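Long-range contact in ThiJ/PfpI family protein (Francisella tularensis subsp. novicida, PDB 4P5P), which probably acts as a glyoxalase III-type enzyme of the DJ-1/PfpI family and is known as a virulence factor and rapid encystment protein: residues Val4-Thr9 and Ile40-Val45. Residues are numbered along the deposited sequence; the frame is centred on the assembly and turned at random.
Sequences VLMVTT and INIDIV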
# COMPACT_ATOMS: atom_id res chain seq x y z
N VAL A 4 8.85 9.19 -6.26
CA VAL A 4 7.77 8.42 -5.65
C VAL A 4 8.30 7.54 -4.53
O VAL A 4 9.31 6.86 -4.71
CB VAL A 4 7.07 7.53 -6.71
CG1 VAL A 4 5.97 6.68 -6.09
CG2 VAL A 4 6.53 8.39 -7.86
N LEU A 5 7.62 7.56 -3.39
CA LEU A 5 7.97 6.71 -2.25
C LEU A 5 6.99 5.55 -2.14
O LEU A 5 5.79 5.76 -2.00
CB LEU A 5 7.97 7.52 -0.95
CG LEU A 5 8.43 6.75 0.29
CD1 LEU A 5 9.90 6.42 0.18
CD2 LEU A 5 8.13 7.54 1.52
N MET A 6 7.50 4.33 -2.20
CA MET A 6 6.69 3.13 -2.02
C MET A 6 7.03 2.55 -0.66
O MET A 6 8.21 2.46 -0.29
CB MET A 6 6.93 2.12 -3.14
CG MET A 6 6.48 2.61 -4.51
SD MET A 6 6.47 1.30 -5.76
CE MET A 6 5.08 0.31 -5.22
N VAL A 7 5.98 2.17 0.08
CA VAL A 7 6.07 1.72 1.46
C VAL A 7 5.50 0.32 1.64
O VAL A 7 4.38 0.03 1.23
CB VAL A 7 5.30 2.68 2.40
CG1 VAL A 7 5.43 2.26 3.85
CG2 VAL A 7 5.80 4.11 2.24
N THR A 8 6.27 -0.55 2.29
CA THR A 8 5.84 -1.91 2.59
C THR A 8 5.72 -2.16 4.07
O THR A 8 6.34 -1.47 4.89
CB THR A 8 6.79 -2.98 2.06
OG1 THR A 8 7.93 -3.07 2.93
CG2 THR A 8 7.24 -2.68 0.63
N THR A 9 4.93 -3.17 4.40
CA THR A 9 4.90 -3.73 5.74
C THR A 9 6.25 -4.33 6.14
O THR A 9 7.06 -4.68 5.28
CB THR A 9 3.79 -4.81 5.84
OG1 THR A 9 3.63 -5.23 7.19
CG2 THR A 9 4.15 -6.01 4.98
N ILE A 40 10.90 9.46 -13.78
CA ILE A 40 10.24 9.13 -12.52
C ILE A 40 11.07 8.14 -11.72
O ILE A 40 11.27 6.99 -12.13
CB ILE A 40 8.83 8.51 -12.71
CG1 ILE A 40 7.92 9.43 -13.53
CG2 ILE A 40 8.17 8.26 -11.36
CD1 ILE A 40 6.62 8.79 -13.94
N ASN A 41 11.54 8.61 -10.57
CA ASN A 41 12.34 7.81 -9.66
C ASN A 41 11.46 7.21 -8.58
O ASN A 41 10.54 7.86 -8.11
CB ASN A 41 13.45 8.68 -9.05
CG ASN A 41 14.22 7.97 -7.96
OD1 ASN A 41 15.08 7.13 -8.26
ND2 ASN A 41 13.95 8.32 -6.70
N ILE A 42 11.74 5.96 -8.21
CA ILE A 42 11.01 5.32 -7.12
C ILE A 42 11.98 4.86 -6.06
O ILE A 42 12.93 4.12 -6.35
CB ILE A 42 10.19 4.11 -7.60
CG1 ILE A 42 9.23 4.54 -8.71
CG2 ILE A 42 9.42 3.50 -6.42
CD1 ILE A 42 8.44 3.39 -9.31
N ASP A 43 11.71 5.26 -4.82
CA ASP A 43 12.43 4.77 -3.65
C ASP A 43 11.50 3.88 -2.85
O ASP A 43 10.31 4.14 -2.79
CB ASP A 43 12.95 5.92 -2.79
CG ASP A 43 13.99 6.76 -3.50
OD1 ASP A 43 14.68 6.26 -4.41
OD2 ASP A 43 14.14 7.94 -3.13
N ILE A 44 12.05 2.84 -2.26
CA ILE A 44 11.28 1.87 -1.49
C ILE A 44 11.74 1.86 -0.04
O ILE A 44 12.94 1.87 0.23
CB ILE A 44 11.45 0.46 -2.09
CG1 ILE A 44 10.92 0.42 -3.52
CG2 ILE A 44 10.75 -0.60 -1.24
CD1 ILE A 44 11.35 -0.80 -4.32
N VAL A 45 10.78 1.86 0.87
CA VAL A 45 11.05 1.70 2.30
C VAL A 45 10.07 0.73 2.92
O VAL A 45 9.01 0.43 2.36
CB VAL A 45 10.95 3.04 3.07
CG1 VAL A 45 12.00 4.01 2.56
CG2 VAL A 45 9.55 3.63 2.97
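M6 and I42 make the tightest side-chain meeting between these two parallel strands: CG of M6 lies 3.6 Å from CG2 of I42, and SD follows against the same methyl. M6 reaches it because its CG stands beside the backbone N (chi1 -66°), on the side where I42 precedes its bridge partner I44. Further toward the N-terminal ends, the CG2 methyls of V4 and I40 meet at 3.9 Å. The branched residues suit extended backbone, while the unbranched, flexible methionine can lay CG and SD against the I42 methyl; helix 26-35 covers this face, with L28 against M6 and Y32 and I35 against I42.

The L5, D43, V7 and V45 face divides in character. Toward its far end V45 holds CG2 3.9 Å from CG2 of V7, and L5 brings CD1 across V45 at about a right angle, with L85 and V88 also touching V45. Around D43 the packing is looser and partly open to solvent, a place that tolerates polar groups: OD2 of D43 is hydrogen-bonded to OH of Y93.

Five backbone hydrogen bonds join the strands, running from V4 N to N41 O at 2.8 Å through to T8 N to V45 O. The one from M6 N to D43 O is nearly straight (176°). Because L5 and V7 bond to strand 95-98 instead, strand 2-8 is interior to the sheet. With helix 26-35 between them, the strands form a beta-alpha-beta crossover, the repeating element of the flavodoxin-like fold.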